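Side-chain contacts in SGNH-hydrolase family esterase (Altererythrobacter indicus, PDB 7C2A), which hydrolyses esters as a bacterial GDSL-type member of the SGNH-hydrolase family and may act as a lysophospholipase: residues Y19-D22 / K23-Y27; T33-R36 / S37-I40; L58-I61 / K62-D66; L122-K125 / Y126-F130. All coordinates share one frame; numbering follows the deposited sequence. Where two conformers were deposited one is given.

Interaction 1. Residues Y19-D22 / K23-Y27; sequences YGLD and KGESY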
loop_
_atom_site.group_PDB
_atom_site.type_symbol
_atom_site.label_atom_id
_atom_site.label_comp_id
_atom_site.label_asym_id
_atom_site.label_seq_id
_atom_site.Cartn_x
_atom_site.Cartn_y
_atom_site.Cartn_z
ATOM N N TYR A 19 7.548 5.973 3.835
ATOM C CA TYR A 19 8.557 6.403 2.876
ATOM C C TYR A 19 8.554 7.922 2.736
ATOM O O TYR A 19 7.504 8.540 2.532
ATOM C CB TYR A 19 8.294 5.749 1.520
ATOM C CG TYR A 19 9.116 6.356 0.407
ATOM C CD1 TYR A 19 10.431 5.966 0.200
ATOM C CD2 TYR A 19 8.583 7.330 -0.425
ATOM C CE1 TYR A 19 11.190 6.526 -0.807
ATOM C CE2 TYR A 19 9.332 7.898 -1.428
ATOM C CZ TYR A 19 10.635 7.490 -1.619
ATOM O OH TYR A 19 11.382 8.053 -2.630
ATOM N N GLY A 20 9.743 8.519 2.841
ATOM C CA GLY A 20 9.903 9.951 2.708
ATOM C C GLY A 20 9.588 10.746 3.950
ATOM O O GLY A 20 9.691 11.980 3.920
ATOM N N LEU A 21 9.222 10.093 5.043
ATOM C CA LEU A 21 8.821 10.776 6.263
ATOM C C LEU A 21 9.858 10.573 7.357
ATOM O O LEU A 21 10.708 9.680 7.290
ATOM C CB LEU A 21 7.456 10.275 6.747
ATOM C CG LEU A 21 6.332 10.410 5.726
ATOM C CD1 LEU A 21 5.057 9.803 6.270
ATOM C CD2 LEU A 21 6.128 11.875 5.348
ATOM N N ASP A 22 9.778 11.428 8.371
ATOM C CA ASP A 22 10.687 11.337 9.496
ATOM C C ASP A 22 10.152 10.348 10.526
ATOM O O ASP A 22 9.041 9.818 10.404
ATOM C CB ASP A 22 10.904 12.714 10.122
ATOM C CG ASP A 22 11.710 13.639 9.229
ATOM O OD1 ASP A 22 12.430 13.138 8.339
ATOM O OD2 ASP A 22 11.624 14.871 9.418
ATOM N N LYS A 23 10.969 10.098 11.547
ATOM C CA LYS A 23 10.611 9.142 12.584
ATOM C C LYS A 23 9.314 9.556 13.262
ATOM O O LYS A 23 9.130 10.719 13.626
ATOM C CB LYS A 23 11.738 9.062 13.619
ATOM C CG LYS A 23 11.849 7.715 14.313
ATOM C CD LYS A 23 13.304 7.263 14.422
ATOM C CE LYS A 23 14.255 8.439 14.648
ATOM N NZ LYS A 23 15.688 8.022 14.585
ATOM N N GLY A 24 8.404 8.599 13.413
ATOM C CA GLY A 24 7.151 8.840 14.086
ATOM C C GLY A 24 6.063 9.446 13.231
ATOM O O GLY A 24 4.951 9.647 13.731
ATOM N N GLU A 25 6.337 9.735 11.961
ATOM C CA GLU A 25 5.347 10.336 11.081
ATOM C C GLU A 25 4.590 9.329 10.224
ATOM O O GLU A 25 3.633 9.718 9.552
ATOM C CB GLU A 25 6.003 11.382 10.175
ATOM C CG GLU A 25 6.591 12.573 10.932
ATOM C CD GLU A 25 7.244 13.594 10.020
ATOM O OE1 GLU A 25 7.696 13.220 8.921
ATOM O OE2 GLU A 25 7.302 14.781 10.404
ATOM N N SER A 26 4.976 8.055 10.236
ATOM C CA SER A 26 4.301 7.078 9.390
ATOM C C SER A 26 2.876 6.846 9.867
ATOM O O SER A 26 2.516 7.114 11.016
ATOM C CB SER A 26 5.043 5.740 9.410
ATOM O OG SER A 26 4.871 5.067 10.648
ATOM N N TYR A 27 2.063 6.330 8.950
ATOM C CA TYR A 27 0.678 5.995 9.270
ATOM C C TYR A 27 0.543 5.086 10.487
ATOM O O TYR A 27 -0.278 5.395 11.366
ATOM C CB TYR A 27 -0.051 5.484 8.016
ATOM C CG TYR A 27 -1.444 4.992 8.308
ATOM C CD1 TYR A 27 -1.677 3.669 8.657
ATOM C CD2 TYR A 27 -2.526 5.851 8.246
ATOM C CE1 TYR A 27 -2.935 3.225 8.940
ATOM C CE2 TYR A 27 -3.792 5.408 8.530
ATOM C CZ TYR A 27 -3.999 4.089 8.877
ATOM O OH TYR A 27 -5.241 3.589 9.169
HETATM O O HOH W 1 9.586 16.156 10.118
#

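Interaction 2. Residues T33-R36 / S37-I40; sequences TALR and SHGI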
loop_
_atom_site.group_PDB
_atom_site.type_symbol
_atom_site.label_atom_id
_atom_site.label_comp_id
_atom_site.label_asym_id
_atom_site.label_seq_id
_atom_site.Cartn_x
_atom_site.Cartn_y
_atom_site.Cartn_z
ATOM N N THR A 33 -1.071 6.620 18.050
ATOM C CA THR A 33 -1.395 7.746 18.917
ATOM C C THR A 33 -2.878 8.084 18.856
ATOM O O THR A 33 -3.510 8.328 19.895
ATOM C CB THR A 33 -0.549 8.954 18.525
ATOM O OG1 THR A 33 0.834 8.636 18.687
ATOM C CG2 THR A 33 -0.894 10.155 19.394
ATOM N N ALA A 34 -3.460 8.080 17.655
ATOM C CA ALA A 34 -4.864 8.450 17.496
ATOM C C ALA A 34 -5.803 7.475 18.194
ATOM O O ALA A 34 -6.866 7.879 18.682
ATOM C CB ALA A 34 -5.207 8.537 16.010
ATOM N N LEU A 35 -5.427 6.200 18.279
ATOM C CA LEU A 35 -6.296 5.236 18.934
ATOM C C LEU A 35 -6.490 5.534 20.417
ATOM O O LEU A 35 -7.490 5.091 20.989
ATOM C CB LEU A 35 -5.776 3.818 18.709
ATOM C CG LEU A 35 -5.983 3.286 17.284
ATOM C CD1 LEU A 35 -5.284 1.954 17.103
ATOM C CD2 LEU A 35 -7.452 3.155 16.914
ATOM N N ARG A 36 -5.563 6.268 21.045
ATOM C CA ARG A 36 -5.773 6.683 22.434
ATOM C C ARG A 36 -7.092 7.420 22.596
ATOM O O ARG A 36 -7.752 7.295 23.635
ATOM C CB ARG A 36 -4.631 7.585 22.903
ATOM C CG ARG A 36 -3.270 6.923 23.016
ATOM C CD ARG A 36 -2.230 7.966 23.413
ATOM N NE ARG A 36 -0.884 7.619 22.972
ATOM C CZ ARG A 36 0.138 8.468 22.976
ATOM N NH1 ARG A 36 -0.036 9.715 23.396
ATOM N NH2 ARG A 36 1.334 8.073 22.560
ATOM N N SER A 37 -7.504 8.174 21.576
ATOM C CA SER A 37 -8.743 8.940 21.616
ATOM C C SER A 37 -9.965 8.062 21.422
ATOM O O SER A 37 -11.093 8.565 21.532
ATOM C CB SER A 37 -8.711 10.038 20.551
ATOM O OG SER A 37 -7.706 10.994 20.850
ATOM N N HIS A 38 -9.765 6.781 21.122
ATOM C CA HIS A 38 -10.833 5.798 21.085
ATOM C C HIS A 38 -10.797 4.891 22.302
ATOM O O HIS A 38 -11.412 3.820 22.283
ATOM C CB HIS A 38 -10.742 4.966 19.803
ATOM C CG HIS A 38 -10.848 5.780 18.554
ATOM N ND1 HIS A 38 -11.966 5.762 17.752
ATOM C CD2 HIS A 38 -9.993 6.663 17.984
ATOM C CE1 HIS A 38 -11.788 6.578 16.729
ATOM N NE2 HIS A 38 -10.603 7.143 16.848
ATOM N N GLY A 39 -10.056 5.278 23.338
ATOM C CA GLY A 39 -9.931 4.459 24.527
ATOM C C GLY A 39 -9.024 3.258 24.386
ATOM O O GLY A 39 -9.146 2.317 25.172
ATOM N N ILE A 40 -8.101 3.264 23.423
ATOM C CA ILE A 40 -7.275 2.102 23.102
ATOM C C ILE A 40 -5.810 2.470 23.258
ATOM O O ILE A 40 -5.339 3.436 22.652
ATOM C CB ILE A 40 -7.539 1.611 21.665
ATOM C CG1 ILE A 40 -8.962 1.082 21.540
ATOM C CG2 ILE A 40 -6.510 0.550 21.249
ATOM C CD1 ILE A 40 -9.463 0.995 20.107
#

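Interaction 3. Residues L58-I61 / K62-D66; sequences LQRI and KFVLD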
loop_
_atom_site.group_PDB
_atom_site.type_symbol
_atom_site.label_atom_id
_atom_site.label_comp_id
_atom_site.label_asym_id
_atom_site.label_seq_id
_atom_site.Cartn_x
_atom_site.Cartn_y
_atom_site.Cartn_z
ATOM N N LEU A 58 3.084 -12.052 0.488
ATOM C CA LEU A 58 2.802 -13.470 0.690
ATOM C C LEU A 58 4.061 -14.236 1.077
ATOM O O LEU A 58 4.012 -15.142 1.909
ATOM C CB LEU A 58 2.167 -14.045 -0.573
ATOM C CG LEU A 58 1.843 -15.538 -0.578
ATOM C CD1 LEU A 58 0.888 -15.901 0.546
ATOM C CD2 LEU A 58 1.270 -15.928 -1.929
ATOM N N GLN A 59 5.197 -13.865 0.491
ATOM C CA GLN A 59 6.444 -14.559 0.782
ATOM C C GLN A 59 6.861 -14.413 2.240
ATOM O O GLN A 59 7.518 -15.310 2.786
ATOM C CB GLN A 59 7.543 -14.029 -0.126
ATOM C CG GLN A 59 8.815 -14.862 -0.087
ATOM C CD GLN A 59 8.624 -16.212 -0.756
ATOM O OE1 GLN A 59 7.959 -16.311 -1.786
ATOM N NE2 GLN A 59 9.199 -17.255 -0.176
ATOM N N ARG A 60 6.488 -13.312 2.895
ATOM C CA ARG A 60 6.971 -13.011 4.239
ATOM C C ARG A 60 5.915 -13.088 5.330
ATOM O O ARG A 60 6.275 -12.949 6.501
ATOM C CB ARG A 60 7.713 -11.665 4.308
ATOM C CG ARG A 60 6.830 -10.458 4.097
ATOM C CD ARG A 60 7.590 -9.140 4.334
ATOM N NE ARG A 60 6.769 -8.020 3.876
ATOM C CZ ARG A 60 6.179 -7.123 4.665
ATOM N NH1 ARG A 60 6.373 -7.146 5.974
ATOM N NH2 ARG A 60 5.405 -6.188 4.134
ATOM N N ILE A 61 4.638 -13.315 5.009
ATOM C CA ILE A 61 3.613 -13.208 6.050
ATOM C C ILE A 61 3.855 -14.199 7.190
ATOM O O ILE A 61 3.735 -13.843 8.366
ATOM C CB ILE A 61 2.185 -13.274 5.474
ATOM C CG1 ILE A 61 1.149 -13.116 6.601
ATOM C CG2 ILE A 61 1.932 -14.583 4.716
ATOM C CD1 ILE A 61 1.153 -11.756 7.323
ATOM N N LYS A 62 4.185 -15.453 6.868
ATOM C CA LYS A 62 4.433 -16.433 7.925
ATOM C C LYS A 62 5.610 -16.016 8.799
ATOM O O LYS A 62 5.540 -16.087 10.030
ATOM C CB LYS A 62 4.692 -17.814 7.321
ATOM C CG LYS A 62 3.445 -18.596 6.926
ATOM C CD LYS A 62 3.839 -19.948 6.324
ATOM C CE LYS A 62 2.631 -20.767 5.884
ATOM N NZ LYS A 62 1.851 -21.295 7.032
ATOM N N PHE A 63 6.703 -15.581 8.174
ATOM C CA PHE A 63 7.877 -15.166 8.933
ATOM C C PHE A 63 7.555 -13.992 9.845
ATOM O O PHE A 63 7.971 -13.961 11.008
ATOM C CB PHE A 63 8.995 -14.776 7.962
ATOM C CG PHE A 63 10.239 -14.280 8.642
ATOM C CD1 PHE A 63 11.188 -15.180 9.101
ATOM C CD2 PHE A 63 10.466 -12.929 8.836
ATOM C CE1 PHE A 63 12.335 -14.747 9.726
ATOM C CE2 PHE A 63 11.622 -12.493 9.470
ATOM C CZ PHE A 63 12.552 -13.406 9.919
ATOM N N VAL A 64 6.828 -13.002 9.326
ATOM C CA VAL A 64 6.471 -11.835 10.132
ATOM C C VAL A 64 5.635 -12.255 11.333
ATOM O O VAL A 64 5.878 -11.813 12.462
ATOM C CB VAL A 64 5.768 -10.777 9.258
ATOM C CG1 VAL A 64 5.134 -9.700 10.119
ATOM C CG2 VAL A 64 6.759 -10.160 8.287
ATOM N N LEU A 65 4.659 -13.128 11.122
ATOM C CA LEU A 65 3.832 -13.589 12.234
ATOM C C LEU A 65 4.640 -14.414 13.231
ATOM O O LEU A 65 4.520 -14.225 14.449
ATOM C CB LEU A 65 2.657 -14.396 11.695
ATOM C CG LEU A 65 1.639 -13.555 10.928
ATOM C CD1 LEU A 65 0.674 -14.451 10.183
ATOM C CD2 LEU A 65 0.878 -12.609 11.873
ATOM N N ASP A 66 5.479 -15.325 12.733
ATOM C CA ASP A 66 6.296 -16.164 13.605
ATOM C C ASP A 66 7.341 -15.359 14.357
ATOM O O ASP A 66 7.860 -15.837 15.373
ATOM C CB ASP A 66 7.008 -17.244 12.778
ATOM C CG ASP A 66 6.069 -18.302 12.234
ATOM O OD1 ASP A 66 4.903 -18.389 12.663
ATOM O OD2 ASP A 66 6.520 -19.070 11.361
HETATM O O HOH W 2 4.744 -16.627 4.190
HETATM O O HOH W 3 7.306 -16.340 5.495
#

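Interaction 4. Residues L122-K125 / Y126-F130; sequences LGAK and YQREF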
loop_
_atom_site.group_PDB
_atom_site.type_symbol
_atom_site.label_atom_id
_atom_site.label_comp_id
_atom_site.label_asym_id
_atom_site.label_seq_id
_atom_site.Cartn_x
_atom_site.Cartn_y
_atom_site.Cartn_z
ATOM N N LEU A 122 -3.690 2.966 -16.618
ATOM C CA LEU A 122 -3.726 1.641 -17.224
ATOM C C LEU A 122 -5.003 1.379 -18.012
ATOM O O LEU A 122 -5.063 0.380 -18.739
ATOM C CB LEU A 122 -3.533 0.547 -16.171
ATOM C CG LEU A 122 -2.300 0.663 -15.276
ATOM C CD1 LEU A 122 -2.720 1.000 -13.858
ATOM C CD2 LEU A 122 -1.500 -0.621 -15.315
ATOM N N GLY A 123 -5.991 2.214 -17.899
ATOM C CA GLY A 123 -7.231 1.995 -18.671
ATOM C C GLY A 123 -8.380 1.497 -17.812
ATOM O O GLY A 123 -8.126 0.910 -16.757
ATOM N N ALA A 124 -9.609 1.684 -18.287
ATOM C CA ALA A 124 -10.815 1.300 -17.519
ATOM C C ALA A 124 -10.888 -0.216 -17.308
ATOM O O ALA A 124 -11.331 -0.639 -16.245
ATOM C CB ALA A 124 -12.048 1.810 -18.224
ATOM N N LYS A 125 -10.494 -1.005 -18.304
ATOM C CA LYS A 125 -10.598 -2.480 -18.152
ATOM C C LYS A 125 -9.729 -2.939 -16.976
ATOM O O LYS A 125 -10.220 -3.671 -16.118
ATOM C CB LYS A 125 -10.186 -3.178 -19.448
ATOM C CG LYS A 125 -10.279 -4.696 -19.396
ATOM C CD LYS A 125 -10.084 -5.315 -20.759
ATOM C CE LYS A 125 -10.085 -6.827 -20.738
ATOM N NZ LYS A 125 -10.002 -7.375 -22.113
ATOM N N TYR A 126 -8.469 -2.518 -16.961
ATOM C CA TYR A 126 -7.563 -2.904 -15.853
ATOM C C TYR A 126 -8.061 -2.293 -14.536
ATOM O O TYR A 126 -8.106 -2.991 -13.522
ATOM C CB TYR A 126 -6.151 -2.403 -16.154
ATOM C CG TYR A 126 -5.125 -2.782 -15.120
ATOM C CD1 TYR A 126 -5.063 -2.131 -13.900
ATOM C CD2 TYR A 126 -4.217 -3.794 -15.367
ATOM C CE1 TYR A 126 -4.126 -2.490 -12.945
ATOM C CE2 TYR A 126 -3.268 -4.162 -14.429
ATOM C CZ TYR A 126 -3.222 -3.500 -13.215
ATOM O OH TYR A 126 -2.294 -3.824 -12.268
ATOM N N GLN A 127 -8.424 -1.010 -14.568
ATOM C CA GLN A 127 -8.836 -0.302 -13.326
ATOM C C GLN A 127 -10.049 -0.990 -12.686
ATOM O O GLN A 127 -10.026 -1.221 -11.483
ATOM C CB GLN A 127 -9.074 1.177 -13.619
ATOM C CG GLN A 127 -9.857 1.886 -12.527
ATOM C CD GLN A 127 -11.334 1.848 -12.823
ATOM O OE1 GLN A 127 -11.759 2.028 -13.959
ATOM N NE2 GLN A 127 -12.128 1.603 -11.797
ATOM N N ARG A 128 -11.067 -1.321 -13.473
ATOM C CA ARG A 128 -12.259 -1.971 -12.870
ATOM C C ARG A 128 -11.860 -3.325 -12.275
ATOM O O ARG A 128 -12.315 -3.652 -11.178
ATOM C CB ARG A 128 -13.345 -2.176 -13.928
ATOM C CG ARG A 128 -14.104 -0.909 -14.295
ATOM C CD ARG A 128 -15.185 -1.241 -15.307
ATOM N NE ARG A 128 -14.637 -1.732 -16.563
ATOM C CZ ARG A 128 -14.815 -1.143 -17.731
ATOM N NH1 ARG A 128 -15.526 -0.032 -17.804
ATOM N NH2 ARG A 128 -14.275 -1.659 -18.819
ATOM N N GLU A 129 -11.036 -4.084 -12.995
ATOM C CA GLU A 129 -10.625 -5.427 -12.509
ATOM C C GLU A 129 -9.812 -5.289 -11.217
ATOM O O GLU A 129 -10.097 -5.999 -10.254
ATOM C CB GLU A 129 -9.809 -6.158 -13.577
ATOM C CG GLU A 129 -9.609 -7.626 -13.247
ATOM C CD GLU A 129 -8.634 -8.392 -14.123
ATOM O OE1 GLU A 129 -8.211 -7.861 -15.162
ATOM O OE2 GLU A 129 -8.303 -9.519 -13.749
ATOM N N PHE A 130 -8.868 -4.354 -11.196
ATOM C CA PHE A 130 -8.021 -4.199 -9.992
ATOM C C PHE A 130 -8.858 -3.720 -8.803
ATOM O O PHE A 130 -8.764 -4.306 -7.718
ATOM C CB PHE A 130 -6.905 -3.195 -10.278
ATOM C CG PHE A 130 -6.063 -2.912 -9.066
ATOM C CD1 PHE A 130 -5.004 -3.741 -8.749
ATOM C CD2 PHE A 130 -6.358 -1.851 -8.223
ATOM C CE1 PHE A 130 -4.233 -3.499 -7.625
ATOM C CE2 PHE A 130 -5.585 -1.609 -7.100
ATOM C CZ PHE A 130 -4.522 -2.432 -6.806
HETATM O O HOH W 4 -7.212 -1.247 -19.235
#

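Interaction 1. Residues Y19-D22 / K23-Y27
D22 and E25 lie side by side and point the same way, their carboxylate planes 16° apart. With CG beside its own backbone N (chi1 -64°) and the chain extended beyond, E25 carries its carboxylate to the start of the turn, where OE1 accepts the backbone N of D22 at 2.8 Å. The N-H approaches from above the carboxylate plane and is fairly straight, with 160° at the hydrogen. E25 N in turn bonds to D22 O at 3.1 Å and closes a type II beta turn with G24 at its third position. The like charges approach to 4.3 Å between D22 OD2 and E25 OE1; a water that donates to D22 OD2 and to E25 OE2 (2.7 Å from the latter) joins the two groups and probably eases the repulsion. L21 comes at E25 from an angle: its CB is 3.7 Å from E25 OE1, while CD1 reaches past to E25 O at 3.6 Å, flanking the glutamate with apolar carbon. The turn lies in the surface loop between helices 14-17 and 27-35. S26 is the N-cap of the second helix, whose first residue, Y27, packs its ring almost parallel to that of F16 and edge-to-face with F149. At the start of the loop, Y19 O is hydrogen-bonded by Q161, which L21 also touches.

Interaction 2. Residues T33-R36 / S37-I40
L35 O receives two backbone N-H groups from opposite faces of its carbonyl plane, H38 N at 2.8 Å and I40 N at 3.1 Å; the latter, with G39 N bonded to R36 O at 3.1 Å, forms a Schellman motif that ends helix 27-35. G39, with its positive phi, is the C-prime residue. One residue earlier, A34 O accepts S37 N. Among the side chains, I40 folds back on the helix, I40 CB lying 4.1 Å from L35 CB, and this is the apolar contact of the motif. The H38 ring turns its CD2 corner inward: A34 O lies in the ring plane at the edge, 3.4 Å from H38 CD2. CG of H38 sits beside its own backbone N (chi1 -60°), which swings the ring back over the last turn. Within the helical side, the R36 guanidinium carries T33 CG2 over the centre of one face. On the far side of its ring from A34, H38 uses ND1 to bind a cadmium ion. A metal on ND1 would probably make the ring carbons more positive, favouring CD2 beside the carbonyl oxygen, and the backbone bonds of the motif supply donors to the carbonyls of A34, L35 and R36 at this helix end.

Interaction 3. Residues L58-I61 / K62-D66
L65 packs back on I61, one helical turn earlier, and every step of its chain out to CD1 meets that residue. L65 CB stands 3.5 Å from I61 O, and CG comes nearer to the same oxygen, at 3.3 Å. With CG beside its own backbone N (chi1 -69°), the branch runs back along the helix. L65 CD1 stays near that oxygen and also touches I61 CG1 at 3.9 Å and I61 CD1 at 4.0 Å. The two side chains lie alongside and point the same way, while L65 N bonds to I61 O at 3.0 Å below them. On the adjoining flank, R60 is drawn out straight from CG to NE and passes V64 at an angle, with R60 NH1 3.8 Å from V64 CG2. The polar end of R60 is held beyond this contact: NE forms a salt bridge with D52, and NH1 bonds to A47 O. V64 N meets R60 O nearly head-on. Helix 54-66 is kinked at K62 and F63, where the regular backbone bonds to L58 O and Q59 O are replaced by two waters, one joining L58 O to K62 N, the other joining Q59 O to F63 N. The chemistry thus divides round the helix: apolar branches of I61, V64 and L65 turn to strand 6-12, water completes the backbone bonding at the kink, and D52 probably balances the arginine charge.

Interaction 4. Residues L122-K125 / Y126-F130
In the conformer described, L122 lays one methyl over the ring of Y126: L122 CD2 sits 3.9 Å from the Y126 ring centroid and only 6° off its normal, a CH-pi contact over the face. L122 CB adds a second touch, 3.8 Å from Y126 CD1, so the leucine crosses from the CG end of the ring toward its middle. Y126 CG stands opposite its own backbone N (chi1 -178°), and this carries the ring to L122, the residue before the N-cap. Around this pair lies the backbone of the first turn. G123 is the N-cap, and G123 O takes Q127 N at 2.9 Å. A water bridges the gap just before it, donating to L122 O and accepting from Y126 N at 2.9 Å; it ties the backbones of the same two residues whose side chains touch. Further round, R128 N bonds to A124 O at 2.9 Å, and the R128 chain bends so that one guanidinium face lies against that same oxygen, which is offset toward the rim of the group. The guanidinium thus meets the oxygen by its face and not through an N-H, which would probably still be electrostatically favourable. Outside the segments, Y126 OH bonds to L88 O, fixing the far end of the ring, and Q127 NE2 bonds to D131. Helix 124-131 packs on helices 81-85 and 90-106, Y126 touching L84 and P90 and E129 touching P90 and A91.

All four contacts are local, each binding residues a turn or so apart. Interactions 1 and 2 stand near the two ends of helix 27-35, one leading into its N-cap and the other finishing it; both are surface contacts, the first marked by carboxylates, the second by backbone bonds and a metal-bound histidine. Interaction 3 is the partly buried one, in the later part of helix 54-66, against the sheet, and combines aliphatic packing with regular and water-bridged backbone bonds. Interaction 4 begins another helix at the surface, with leucine on an aromatic face in place of a carboxylate. Interactions 2 and 4 lie on opposite sides of the chain's centre, their own centres about 37 Å apart. Bridging waters recur in interactions 1, 3 and 4.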